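Local coordinates for protein PelA (Pseudomonas aeruginosa, PDB 5TCB) that probably hydrolyses glycosidic bonds through the GH114-family glycoside hydrolase domain described here, part of a longer protein that probably also has deacetylase activity, at residues 223-228 / 255-260; 43-48 / 170-175. All blocks are in the same frame, centred on the assembly; numbering follows the deposited sequence.

The two contacts occupy two levels of a (β/α) barrel, one between a helix end and a strand, the other inside the sheet. Interaction 1 (223-228 / 255-260) is partly buried and polar, a single hydrogen bond between the end of helix 211-226 and segment 255-260, which carries strand 258-262. Interaction 2 (43-48 / 170-175) is buried and almost wholly apolar, with an edge-to-face aromatic pair spanning the barrel interior between two strands that are not neighbours in the sheet. Both reach the same parallel sheet, their centres about 14 Å apart, and they touch through the rings of F260 and F43. Chemistry follows position: a charged group meets a phenol at the partly buried helix end, while rings and methyls meet in the interior, with an exposed lysine at the margin.

Interaction 1 (223-228 / 255-260); sequences ALRAQG and EGYVPF
R225 and Y257 meet across a wide backbone separation, the nearest CA atoms, those of R225 and G256, lying 8.8 Å apart. At each segment a helix is closed by a Schellman motif. Helix 211-226 ends with G228 at the C-prime position and a 3.0 Å bond from G228 N to R225 O, while G256, with positive phi, forms the motif that closes the preceding helix 242-254. The gap is spanned by two long side chains. That of R225 sets off toward the other segment and bends at its third torsion (chi3 -88°), which turns the guanidinium to the tyrosine. NH2 donates to Y257 OH over 3.2 Å, with an N-H...O angle of 155°. The hydroxyl lies at the guanidinium edge, close to its plane, whereas the tyrosine ring stands nearly upright to that plane, at 78°; the bond is therefore made to the phenol oxygen without stacking. The stronger partner of the guanidinium is D222 of the same helix, whose OD1 forms a salt bridge with NH1; this probably helps fix its rotation, with NH2 directed at the phenol. The buried Y257 side chain packs on L252 of helix 242-254 and on I231 and A233 of strand 231-236. R225 also rests on I231, so the contact joins the end of helix 211-226 to Y257, next to V258 of strand 258-262, across the start of the intervening strand 231-236.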
loop_
_atom_site.group_PDB
_atom_site.type_symbol
_atom_site.label_atom_id
_atom_site.label_comp_id
_atom_site.label_asym_id
_atom_site.label_seq_id
_atom_site.Cartn_x
_atom_site.Cartn_y
_atom_site.Cartn_z
ATOM N N ALA A 223 -10.892 11.336 -11.170
ATOM C CA ALA A 223 -10.031 11.100 -12.326
ATOM C C ALA A 223 -9.799 9.607 -12.531
ATOM O O ALA A 223 -9.981 9.081 -13.635
ATOM C CB ALA A 223 -8.702 11.834 -12.140
ATOM N N LEU A 224 -9.409 8.906 -11.469
ATOM C CA LEU A 224 -9.184 7.471 -11.586
ATOM C C LEU A 224 -10.456 6.747 -12.006
ATOM O O LEU A 224 -10.411 5.828 -12.833
ATOM C CB LEU A 224 -8.659 6.917 -10.263
ATOM C CG LEU A 224 -7.281 7.436 -9.843
ATOM C CD1 LEU A 224 -6.931 6.872 -8.496
ATOM C CD2 LEU A 224 -6.196 7.110 -10.872
ATOM N N ARG A 225 -11.600 7.134 -11.447
ATOM C CA ARG A 225 -12.854 6.529 -11.885
ATOM C C ARG A 225 -13.063 6.734 -13.378
ATOM O O ARG A 225 -13.485 5.812 -14.087
ATOM C CB ARG A 225 -14.030 7.107 -11.100
ATOM C CG ARG A 225 -14.107 6.634 -9.656
ATOM C CD ARG A 225 -15.416 7.072 -9.013
ATOM N NE ARG A 225 -15.318 8.406 -8.418
ATOM C CZ ARG A 225 -14.994 8.633 -7.147
ATOM N NH1 ARG A 225 -14.922 9.877 -6.686
ATOM N NH2 ARG A 225 -14.752 7.611 -6.331
ATOM N N ALA A 226 -12.762 7.932 -13.876
ATOM C CA ALA A 226 -13.007 8.218 -15.283
ATOM C C ALA A 226 -12.169 7.326 -16.185
ATOM O O ALA A 226 -12.559 7.058 -17.325
ATOM C CB ALA A 226 -12.721 9.688 -15.576
ATOM N N GLN A 227 -11.028 6.853 -15.695
ATOM C CA GLN A 227 -10.135 6.013 -16.484
ATOM C C GLN A 227 -10.275 4.534 -16.157
ATOM O O GLN A 227 -9.428 3.736 -16.573
ATOM C CB GLN A 227 -8.684 6.476 -16.305
ATOM C CG GLN A 227 -8.083 6.204 -14.942
ATOM C CD GLN A 227 -6.698 6.818 -14.779
ATOM O OE1 GLN A 227 -5.744 6.137 -14.403
ATOM N NE2 GLN A 227 -6.589 8.112 -15.057
ATOM N N GLY A 228 -11.324 4.144 -15.432
ATOM C CA GLY A 228 -11.581 2.748 -15.140
ATOM C C GLY A 228 -10.677 2.121 -14.100
ATOM O O GLY A 228 -10.653 0.889 -13.978
ATOM N N GLU A 255 -20.728 2.798 -3.325
ATOM C CA GLU A 255 -20.058 3.988 -3.824
ATOM C C GLU A 255 -18.947 3.675 -4.820
ATOM O O GLU A 255 -18.241 4.597 -5.248
ATOM C CB GLU A 255 -19.506 4.784 -2.639
ATOM C CG GLU A 255 -20.624 5.284 -1.734
ATOM C CD GLU A 255 -20.141 5.893 -0.437
ATOM O OE1 GLU A 255 -18.919 5.927 -0.202
ATOM O OE2 GLU A 255 -20.998 6.327 0.362
ATOM N N GLY A 256 -18.780 2.407 -5.199
ATOM C CA GLY A 256 -17.875 2.034 -6.263
ATOM C C GLY A 256 -16.508 1.577 -5.808
ATOM O O GLY A 256 -15.652 1.310 -6.663
ATOM N N TYR A 257 -16.286 1.452 -4.504
ATOM C CA TYR A 257 -15.002 1.020 -3.959
ATOM C C TYR A 257 -14.989 -0.486 -3.693
ATOM O O TYR A 257 -16.022 -1.116 -3.463
ATOM C CB TYR A 257 -14.693 1.754 -2.649
ATOM C CG TYR A 257 -14.620 3.244 -2.781
ATOM C CD1 TYR A 257 -15.659 4.028 -2.336
ATOM C CD2 TYR A 257 -13.530 3.867 -3.372
ATOM C CE1 TYR A 257 -15.620 5.380 -2.439
ATOM C CE2 TYR A 257 -13.489 5.239 -3.495
ATOM C CZ TYR A 257 -14.541 5.984 -3.030
ATOM O OH TYR A 257 -14.530 7.354 -3.136
ATOM N N VAL A 258 -13.797 -1.069 -3.712
ATOM C CA VAL A 258 -13.600 -2.419 -3.188
ATOM C C VAL A 258 -12.999 -2.255 -1.798
ATOM O O VAL A 258 -11.842 -1.817 -1.694
ATOM C CB VAL A 258 -12.689 -3.252 -4.089
ATOM C CG1 VAL A 258 -12.572 -4.688 -3.556
ATOM C CG2 VAL A 258 -13.246 -3.284 -5.500
ATOM N N PRO A 259 -13.740 -2.523 -0.724
ATOM C CA PRO A 259 -13.270 -2.134 0.607
ATOM C C PRO A 259 -12.571 -3.223 1.396
ATOM O O PRO A 259 -12.816 -4.410 1.193
ATOM C CB PRO A 259 -14.565 -1.749 1.307
ATOM C CG PRO A 259 -15.548 -2.741 0.753
ATOM C CD PRO A 259 -15.157 -2.952 -0.694
ATOM N N PHE A 260 -11.740 -2.798 2.343
ATOM C CA PHE A 260 -11.313 -3.632 3.453
ATOM C C PHE A 260 -11.369 -2.770 4.688
ATOM O O PHE A 260 -10.752 -1.702 4.718
ATOM C CB PHE A 260 -9.908 -4.176 3.255
ATOM C CG PHE A 260 -9.466 -5.176 4.316
ATOM C CD1 PHE A 260 -10.159 -6.365 4.509
ATOM C CD2 PHE A 260 -8.308 -4.948 5.057
ATOM C CE1 PHE A 260 -9.747 -7.300 5.454
ATOM C CE2 PHE A 260 -7.888 -5.879 5.998
ATOM C CZ PHE A 260 -8.579 -7.061 6.192
#

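Interaction 2 (43-48 / 170-175); sequences FDWVVL and KLFFNR
Aromatic packing dominates where W45 meets F172. The six-membered ring of the indole turns its edge to one face of the phenyl ring in a T-shaped pair, with centroids 5.1 Å apart and planes inclined at 69°. CE3 of W45 comes within 3.7 Å of F172 CD2, and CZ3 of W45 sits above the phenyl face, displaced toward its rim. The phenylalanine reaches this position because its CG is anti to the backbone N (chi1 -179°), which turns the ring across the barrel interior to the indole edge. F133 of strand 131-135 makes another edge-to-face pair with F172, and F69 meets the indole, so the two rings belong to a larger aromatic cluster.

Aliphatic contacts supplement the rings. CG2 of V47, 3.7 Å from F172 CE2, reaches that corner of the phenyl ring obliquely, from the other side of its plane from the indole. Farther along, K170 brings the methylene CD to 4.4 Å from W45 CZ2, a looser touch that extends the apolar packing along the lysine chain.

Backbone geometry explains the reliance on side chains. The axes of the short strand segments 45-48 and 170-174 come no nearer than 10.8 Å, with N-to-C directions 69° from each other, and strands 67-73 and 131-135 separate them in the sheet. Side chains from non-adjacent strands meeting across the interior of a curved parallel sheet of eight sequential strands, with helices outside, are characteristic of the hydrophobic core of a TIM-type (β/α) barrel, the fold of this glycoside hydrolase domain.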
loop_
_atom_site.group_PDB
_atom_site.type_symbol
_atom_site.label_atom_id
_atom_site.label_comp_id
_atom_site.label_asym_id
_atom_site.label_seq_id
_atom_site.Cartn_x
_atom_site.Cartn_y
_atom_site.Cartn_z
ATOM N N PHE A 43 -10.357 -14.296 0.037
ATOM C CA PHE A 43 -10.353 -12.961 -0.556
ATOM C C PHE A 43 -9.686 -13.044 -1.924
ATOM O O PHE A 43 -8.801 -13.865 -2.151
ATOM C CB PHE A 43 -9.601 -11.952 0.337
ATOM C CG PHE A 43 -10.272 -11.674 1.659
ATOM C CD1 PHE A 43 -10.072 -12.523 2.744
ATOM C CD2 PHE A 43 -11.048 -10.543 1.833
ATOM C CE1 PHE A 43 -10.655 -12.253 3.967
ATOM C CE2 PHE A 43 -11.645 -10.270 3.059
ATOM C CZ PHE A 43 -11.434 -11.146 4.130
ATOM N N ASP A 44 -10.144 -12.196 -2.855
ATOM C CA ASP A 44 -9.639 -12.230 -4.230
ATOM C C ASP A 44 -8.177 -11.784 -4.284
ATOM O O ASP A 44 -7.317 -12.470 -4.850
ATOM C CB ASP A 44 -10.548 -11.359 -5.094
ATOM C CG ASP A 44 -10.278 -11.476 -6.585
ATOM O OD1 ASP A 44 -9.689 -12.485 -7.034
ATOM O OD2 ASP A 44 -10.736 -10.593 -7.334
ATOM N N TRP A 45 -7.881 -10.622 -3.719
ATOM C CA TRP A 45 -6.517 -10.126 -3.563
ATOM C C TRP A 45 -6.175 -10.085 -2.082
ATOM O O TRP A 45 -7.014 -9.671 -1.254
ATOM C CB TRP A 45 -6.361 -8.711 -4.146
ATOM C CG TRP A 45 -6.370 -8.573 -5.628
ATOM C CD1 TRP A 45 -6.744 -9.489 -6.563
ATOM C CD2 TRP A 45 -5.975 -7.401 -6.359
ATOM N NE1 TRP A 45 -6.610 -8.961 -7.825
ATOM C CE2 TRP A 45 -6.118 -7.678 -7.715
ATOM C CE3 TRP A 45 -5.474 -6.148 -5.971
ATOM C CZ2 TRP A 45 -5.809 -6.739 -8.707
ATOM C CZ3 TRP A 45 -5.169 -5.232 -6.940
ATOM C CH2 TRP A 45 -5.320 -5.528 -8.289
ATOM N N VAL A 46 -4.969 -10.531 -1.750
ATOM C CA VAL A 46 -4.473 -10.499 -0.377
ATOM C C VAL A 46 -3.097 -9.844 -0.382
ATOM O O VAL A 46 -2.200 -10.296 -1.095
ATOM C CB VAL A 46 -4.408 -11.896 0.255
ATOM C CG1 VAL A 46 -3.976 -11.790 1.698
ATOM C CG2 VAL A 46 -5.757 -12.562 0.194
ATOM N N VAL A 47 -2.941 -8.794 0.420
ATOM C CA VAL A 47 -1.671 -8.100 0.593
ATOM C C VAL A 47 -1.065 -8.505 1.926
ATOM O O VAL A 47 -1.715 -8.410 2.970
ATOM C CB VAL A 47 -1.874 -6.584 0.530
ATOM C CG1 VAL A 47 -0.512 -5.880 0.686
ATOM C CG2 VAL A 47 -2.562 -6.156 -0.766
ATOM N N LEU A 48 0.182 -8.958 1.891
ATOM C CA LEU A 48 0.853 -9.554 3.032
ATOM C C LEU A 48 2.214 -8.915 3.260
ATOM O O LEU A 48 2.871 -8.451 2.320
ATOM C CB LEU A 48 1.080 -11.046 2.821
ATOM C CG LEU A 48 -0.211 -11.789 2.511
ATOM C CD1 LEU A 48 -0.011 -12.723 1.354
ATOM C CD2 LEU A 48 -0.677 -12.492 3.741
ATOM N N LYS A 170 1.858 -7.529 -10.716
ATOM C CA LYS A 170 0.852 -6.469 -10.696
ATOM C C LYS A 170 1.235 -5.447 -9.650
ATOM O O LYS A 170 1.618 -5.813 -8.538
ATOM C CB LYS A 170 -0.532 -7.032 -10.369
ATOM C CG LYS A 170 -1.098 -7.930 -11.426
ATOM C CD LYS A 170 -2.497 -8.386 -11.058
ATOM C CE LYS A 170 -3.082 -9.281 -12.119
ATOM N NZ LYS A 170 -3.569 -8.485 -13.250
ATOM N N LEU A 171 1.139 -4.163 -10.002
ATOM C CA LEU A 171 1.492 -3.080 -9.089
ATOM C C LEU A 171 0.212 -2.439 -8.540
ATOM O O LEU A 171 -0.579 -1.849 -9.277
ATOM C CB LEU A 171 2.395 -2.055 -9.774
ATOM C CG LEU A 171 3.694 -2.616 -10.372
ATOM C CD1 LEU A 171 4.523 -1.495 -10.953
ATOM C CD2 LEU A 171 4.500 -3.436 -9.358
ATOM N N PHE A 172 0.029 -2.580 -7.237
ATOM C CA PHE A 172 -1.142 -2.130 -6.505
ATOM C C PHE A 172 -0.648 -0.920 -5.718
ATOM O O PHE A 172 0.096 -1.053 -4.740
ATOM C CB PHE A 172 -1.645 -3.294 -5.643
ATOM C CG PHE A 172 -2.872 -3.035 -4.817
ATOM C CD1 PHE A 172 -3.625 -1.885 -4.912
ATOM C CD2 PHE A 172 -3.265 -4.027 -3.939
ATOM C CE1 PHE A 172 -4.746 -1.719 -4.098
ATOM C CE2 PHE A 172 -4.385 -3.886 -3.127
ATOM C CZ PHE A 172 -5.132 -2.730 -3.205
ATOM N N PHE A 173 -0.981 0.270 -6.209
ATOM C CA PHE A 173 -0.455 1.503 -5.627
ATOM C C PHE A 173 -1.258 1.882 -4.380
ATOM O O PHE A 173 -2.492 1.812 -4.392
ATOM C CB PHE A 173 -0.583 2.679 -6.594
ATOM C CG PHE A 173 0.436 2.757 -7.700
ATOM C CD1 PHE A 173 1.073 1.647 -8.202
ATOM C CD2 PHE A 173 0.730 3.997 -8.253
ATOM C CE1 PHE A 173 1.988 1.776 -9.254
ATOM C CE2 PHE A 173 1.612 4.121 -9.287
ATOM C CZ PHE A 173 2.241 3.015 -9.792
ATOM N N ASN A 174 -0.573 2.331 -3.333
ATOM C CA ASN A 174 -1.204 3.116 -2.257
ATOM C C ASN A 174 -1.137 4.581 -2.663
ATOM O O ASN A 174 -0.078 5.206 -2.608
ATOM C CB ASN A 174 -0.548 2.876 -0.908
ATOM C CG ASN A 174 -1.401 3.391 0.248
ATOM O OD1 ASN A 174 -2.525 3.861 0.016
ATOM N ND2 ASN A 174 -0.906 3.295 1.472
ATOM N N ARG A 175 -2.270 5.135 -3.108
ATOM C CA ARG A 175 -2.308 6.519 -3.626
ATOM C C ARG A 175 -1.295 6.624 -4.768
ATOM O O ARG A 175 -1.322 5.809 -5.696
ATOM C CB ARG A 175 -2.110 7.524 -2.511
ATOM C CG ARG A 175 -3.153 7.523 -1.453
ATOM C CD ARG A 175 -2.883 8.578 -0.438
ATOM N NE ARG A 175 -3.905 8.630 0.607
ATOM C CZ ARG A 175 -4.388 9.751 1.112
ATOM N NH1 ARG A 175 -3.954 10.942 0.699
ATOM N NH2 ARG A 175 -5.314 9.674 2.060
#